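Local coordinates for protein lovastatin nonaketide synthase mokA (Monascus pilosus, PDB 6AD3) that carries out the iterative nine-step assembly of the lovastatin (monacolin K) nonaketide as a type I polyketide synthase, this chain being its condensation domain, at residues 104-109 against 452-457; 160-165 against 193-198. The protein carries 1 engineered substitution. All blocks are in the same frame, centred on the assembly; numbering follows the deposited sequence.

Contact 1 of 2, residues 104-109 against 452-457; sequences MFMTGS and AKMTEV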
# COMPACT_ATOMS: atom_id res chain seq x y z
N MET A 104 14.25 -5.51 -6.32
CA MET A 104 14.46 -6.89 -6.01
C MET A 104 15.88 -7.30 -6.38
O MET A 104 16.24 -7.38 -7.56
CB MET A 104 13.45 -7.77 -6.72
CG MET A 104 13.49 -9.22 -6.21
SD MET A 104 13.18 -9.52 -4.42
CE MET A 104 11.40 -9.36 -4.34
N PHE A 105 16.66 -7.61 -5.35
CA PHE A 105 18.00 -8.18 -5.54
C PHE A 105 17.85 -9.61 -6.01
O PHE A 105 17.07 -10.38 -5.43
CB PHE A 105 18.79 -8.15 -4.23
CG PHE A 105 19.24 -6.80 -3.84
CD1 PHE A 105 20.29 -6.20 -4.48
CD2 PHE A 105 18.58 -6.10 -2.83
CE1 PHE A 105 20.75 -4.95 -4.08
CE2 PHE A 105 18.96 -4.82 -2.51
CZ PHE A 105 20.10 -4.28 -3.06
N MET A 106 18.56 -9.97 -7.08
CA MET A 106 18.54 -11.34 -7.56
C MET A 106 19.89 -11.75 -8.09
O MET A 106 20.66 -10.92 -8.57
CB MET A 106 17.45 -11.60 -8.63
CG MET A 106 17.30 -10.59 -9.75
SD MET A 106 15.64 -10.64 -10.53
CE MET A 106 14.66 -9.86 -9.32
N THR A 107 20.15 -13.05 -8.02
CA THR A 107 21.47 -13.58 -8.32
C THR A 107 21.32 -14.69 -9.35
O THR A 107 20.60 -15.64 -9.11
CB THR A 107 22.18 -14.14 -7.08
OG1 THR A 107 22.34 -13.12 -6.09
CG2 THR A 107 23.57 -14.67 -7.47
N GLY A 108 21.96 -14.55 -10.50
CA GLY A 108 21.84 -15.54 -11.53
C GLY A 108 21.69 -14.94 -12.89
O GLY A 108 21.40 -13.75 -13.03
N SER A 109 21.86 -15.78 -13.93
CA SER A 109 21.92 -15.28 -15.28
C SER A 109 20.59 -14.70 -15.81
O SER A 109 19.56 -15.38 -15.85
CB SER A 109 22.44 -16.36 -16.22
OG SER A 109 22.61 -15.82 -17.51
N ALA A 452 17.88 -16.23 -12.45
CA ALA A 452 18.16 -15.43 -11.30
C ALA A 452 17.17 -15.78 -10.19
O ALA A 452 15.97 -15.80 -10.41
CB ALA A 452 18.07 -13.96 -11.65
N LYS A 453 17.68 -15.89 -8.97
CA LYS A 453 16.84 -16.11 -7.81
C LYS A 453 16.85 -14.86 -6.95
O LYS A 453 17.90 -14.34 -6.61
CB LYS A 453 17.35 -17.30 -7.01
CG LYS A 453 17.24 -18.63 -7.75
CD LYS A 453 16.96 -19.78 -6.79
CE LYS A 453 15.72 -20.56 -7.19
NZ LYS A 453 16.07 -21.90 -7.74
N MET A 454 15.68 -14.48 -6.46
CA MET A 454 15.57 -13.34 -5.58
C MET A 454 16.07 -13.61 -4.22
O MET A 454 15.87 -14.68 -3.67
CB MET A 454 14.14 -12.87 -5.48
CG MET A 454 13.44 -12.89 -6.75
SD MET A 454 11.71 -12.77 -6.43
CE MET A 454 11.15 -12.17 -8.01
N THR A 455 16.71 -12.62 -3.64
CA THR A 455 17.28 -12.80 -2.32
C THR A 455 16.69 -11.81 -1.30
O THR A 455 16.80 -12.01 -0.10
CB THR A 455 18.80 -12.64 -2.37
OG1 THR A 455 19.12 -11.34 -2.86
CG2 THR A 455 19.43 -13.69 -3.29
N GLU A 456 16.24 -10.64 -1.75
CA GLU A 456 16.02 -9.50 -0.85
C GLU A 456 15.23 -8.42 -1.58
O GLU A 456 15.49 -8.18 -2.76
CB GLU A 456 17.33 -8.89 -0.43
CG GLU A 456 17.19 -7.83 0.62
CD GLU A 456 18.48 -7.11 0.92
OE1 GLU A 456 19.54 -7.63 0.56
OE2 GLU A 456 18.43 -6.07 1.61
N VAL A 457 14.26 -7.82 -0.91
CA VAL A 457 13.52 -6.68 -1.51
C VAL A 457 13.80 -5.39 -0.73
O VAL A 457 14.09 -5.43 0.48
CB VAL A 457 11.99 -6.95 -1.54
CG1 VAL A 457 11.46 -7.09 -0.12
CG2 VAL A 457 11.25 -5.84 -2.28
O HOH W 1 20.62 -11.35 -5.05

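Contact 2 of 2, residues 160-165 against 193-198; sequences IQVADR and FFWGKD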
# COMPACT_ATOMS: atom_id res chain seq x y z
N ILE A 160 21.34 -1.57 -16.88
CA ILE A 160 22.43 -0.62 -16.54
C ILE A 160 23.57 -1.28 -15.78
O ILE A 160 23.38 -1.84 -14.71
CB ILE A 160 21.90 0.59 -15.73
CG1 ILE A 160 20.86 1.37 -16.53
CG2 ILE A 160 23.06 1.52 -15.30
CD1 ILE A 160 20.26 2.53 -15.76
N GLN A 161 24.77 -1.28 -16.36
CA GLN A 161 25.92 -1.80 -15.65
C GLN A 161 26.36 -0.85 -14.52
O GLN A 161 26.55 0.37 -14.74
CB GLN A 161 27.09 -1.99 -16.62
CG GLN A 161 28.17 -2.85 -16.03
CD GLN A 161 29.36 -2.97 -16.96
OE1 GLN A 161 29.23 -2.84 -18.17
NE2 GLN A 161 30.50 -3.25 -16.40
N VAL A 162 26.54 -1.39 -13.34
CA VAL A 162 27.12 -0.63 -12.23
C VAL A 162 28.37 -1.33 -11.72
O VAL A 162 28.63 -2.48 -12.04
CB VAL A 162 26.11 -0.39 -11.08
CG1 VAL A 162 24.97 0.45 -11.58
CG2 VAL A 162 25.60 -1.72 -10.53
N ALA A 163 29.10 -0.65 -10.86
CA ALA A 163 30.40 -1.12 -10.42
C ALA A 163 30.25 -2.28 -9.45
O ALA A 163 31.08 -3.20 -9.44
CB ALA A 163 31.17 0.02 -9.78
N ASP A 164 29.17 -2.26 -8.66
CA ASP A 164 29.05 -3.11 -7.49
C ASP A 164 27.71 -2.85 -6.84
O ASP A 164 26.95 -1.99 -7.30
CB ASP A 164 30.19 -2.85 -6.45
CG ASP A 164 30.30 -1.38 -6.03
OD1 ASP A 164 29.35 -0.57 -6.21
OD2 ASP A 164 31.37 -1.02 -5.53
N ARG A 165 27.42 -3.56 -5.77
CA ARG A 165 26.12 -3.40 -5.13
C ARG A 165 25.86 -1.94 -4.72
O ARG A 165 24.72 -1.47 -4.80
CB ARG A 165 25.98 -4.30 -3.93
CG ARG A 165 24.69 -4.08 -3.16
CD ARG A 165 24.27 -5.30 -2.38
NE ARG A 165 23.24 -4.98 -1.39
CZ ARG A 165 22.33 -5.84 -0.98
NH1 ARG A 165 22.27 -7.04 -1.52
NH2 ARG A 165 21.48 -5.50 -0.04
N PHE A 193 19.67 -3.14 -12.81
CA PHE A 193 21.08 -2.77 -12.46
C PHE A 193 21.88 -4.05 -12.30
O PHE A 193 21.47 -4.96 -11.59
CB PHE A 193 21.16 -1.99 -11.14
CG PHE A 193 20.52 -0.64 -11.17
CD1 PHE A 193 21.14 0.42 -11.79
CD2 PHE A 193 19.33 -0.41 -10.48
CE1 PHE A 193 20.59 1.70 -11.76
CE2 PHE A 193 18.75 0.84 -10.46
CZ PHE A 193 19.36 1.90 -11.08
N PHE A 194 23.07 -4.16 -12.94
CA PHE A 194 23.78 -5.44 -12.92
C PHE A 194 25.27 -5.23 -12.73
O PHE A 194 25.81 -4.19 -13.10
CB PHE A 194 23.50 -6.24 -14.20
CG PHE A 194 24.15 -5.69 -15.45
CD1 PHE A 194 23.56 -4.68 -16.18
CD2 PHE A 194 25.39 -6.18 -15.87
CE1 PHE A 194 24.04 -4.32 -17.40
CE2 PHE A 194 25.91 -5.78 -17.08
CZ PHE A 194 25.26 -4.81 -17.83
N TRP A 195 25.88 -6.17 -12.02
CA TRP A 195 27.31 -6.09 -11.66
C TRP A 195 27.82 -7.47 -11.36
O TRP A 195 27.05 -8.42 -11.21
CB TRP A 195 27.51 -5.19 -10.47
CG TRP A 195 26.96 -5.75 -9.19
CD1 TRP A 195 27.66 -6.42 -8.22
CD2 TRP A 195 25.64 -5.55 -8.66
NE1 TRP A 195 26.83 -6.72 -7.16
CE2 TRP A 195 25.57 -6.25 -7.44
CE3 TRP A 195 24.46 -5.00 -9.19
CZ2 TRP A 195 24.39 -6.32 -6.68
CZ3 TRP A 195 23.29 -5.11 -8.46
CH2 TRP A 195 23.28 -5.73 -7.19
N GLY A 196 29.14 -7.57 -11.15
CA GLY A 196 29.73 -8.79 -10.63
C GLY A 196 29.44 -10.01 -11.48
O GLY A 196 29.36 -9.91 -12.71
N LYS A 197 29.36 -11.15 -10.83
CA LYS A 197 29.00 -12.39 -11.46
C LYS A 197 27.49 -12.61 -11.37
O LYS A 197 26.98 -13.09 -10.36
CB LYS A 197 29.72 -13.54 -10.80
CG LYS A 197 29.63 -14.83 -11.59
CD LYS A 197 30.58 -15.87 -11.00
CE LYS A 197 29.83 -16.96 -10.25
NZ LYS A 197 29.31 -17.98 -11.20
N ASP A 198 26.80 -12.16 -12.41
CA ASP A 198 25.34 -12.32 -12.52
C ASP A 198 24.63 -11.82 -11.27
O ASP A 198 23.62 -12.36 -10.89
CB ASP A 198 24.94 -13.79 -12.78
CG ASP A 198 25.45 -14.31 -14.12
OD1 ASP A 198 25.33 -13.62 -15.15
OD2 ASP A 198 26.01 -15.38 -14.11
O HOH W 2 31.17 -5.67 -10.36

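Contact 1 of 2, residues 104-109 against 452-457
Four backbone hydrogen bonds join residues 104-109 to 452-457 as antiparallel strands. Two pair Thr107 with Lys453: Thr107 N to Lys453 O, and Lys453 N to Thr107 O at 2.9 Å. The other two start from Phe105 but end on different residues. Phe105 N donates to Glu456 O, whereas Phe105 O accepts from Thr455 N at 2.9 Å in a fairly straight bond (164° at the hydrogen). The extra residue, Thr455, shifts the register by one. A water links the side chains of the two threonines, 2.7 Å from both Thr107 OG1 and Thr455 OG1. Thr107 OG1 also bonds to Glu199. The carboxylate of Glu456 lies alongside the Phe105 ring, its plane turned 33° from the ring, and OE1 comes 3.8 Å from Phe105 CD2. That oxygen forms a salt bridge with Arg165, which also makes a cation-pi contact with Phe105.

The methionines pack on the other face of the sheet. Met104 bends at chi2 and chi3 (77°) and so reaches over the partner strand. Its SD lies 3.6 Å from Met454 CB, and its CE lies 3.7 Å from Val457 CB. The Met104 and Met454 chains meet at about a right angle. Met106 runs beside Met454 and sets its CB against Ala452 CB at 3.9 Å. Phe220 of helix 213-227 touches Met104, Met106 and Met454, so this face packs on that helix. Gly108 runs close past Ala452, with the CA atoms of Gly108 and Ala452 3.7 Å apart. The arrangement is an antiparallel strand pair with a beta bulge. Strand 453-460 is outermost in a mixed five-stranded sheet of the condensation domain and pairs there with strand 100-107.

Contact 2 of 2, residues 160-165 against 193-198
Two backbone hydrogen bonds join Ile160-Val162 to Phe194 in parallel register. Phe194 N donates to Ile160 O, and Val162 N donates to Phe194 O at 2.9 Å in an almost straight bond (174° at the hydrogen). Beyond the strand ends a water takes over. It donates to Ala163 O and accepts from Gly196 N, 2.9 Å away.

Two rings carry the CH-pi contacts. Phe194 has chi1 of 72°, which swings its ring across to the neighbouring strand. Gln161 CB sits over one face there, 4.0 Å from the centroid of the Phe194 ring. The Trp195 indole lies under the start of the helix. Arg165 CA is over its six-membered ring, 4.0 Å from the centroid, and Arg165 N lies above the same face. The guanidinium is turned 80° from the indole plane; its NE forms a salt bridge with Glu169.

The apolar contacts centre on Val162, whose two methyls divide between two rings. Its CG1 is 3.8 Å from Phe193 CD1, and its CG2 is 3.7 Å from Trp195 CE3. Ile160 runs beside the Phe193 ring.

Asp164 is the N-cap of helix 165-176, its OD1 bonding to Gly167 N. The contact joins both strands of a beta-alpha-beta unit, with Ala168 of the connecting helix touching Val162, Phe193 and Trp195. Strand 199-206 flanks strand 188-195 on its other edge.

Overall arrangement
Contacts 1 and 2 lie at the two edges of one mixed five-stranded sheet, with centres about 12 Å apart. Strand 453-460 forms one edge and strand 157-161 the other; strand 199-206 stands between strands 188-195 and 100-107. Contact 2 is nested in the chain between the segments of contact 1. Arg165 bridges them: its NH2 is 2.9 Å from Glu456 OE1, and its CZ is 3.4 Å from Phe105 CZ. A second link is a probable hydrogen bond from Gly108 N to Asp198 O, 2.8 Å long. Both contacts are structural packing within the condensation domain.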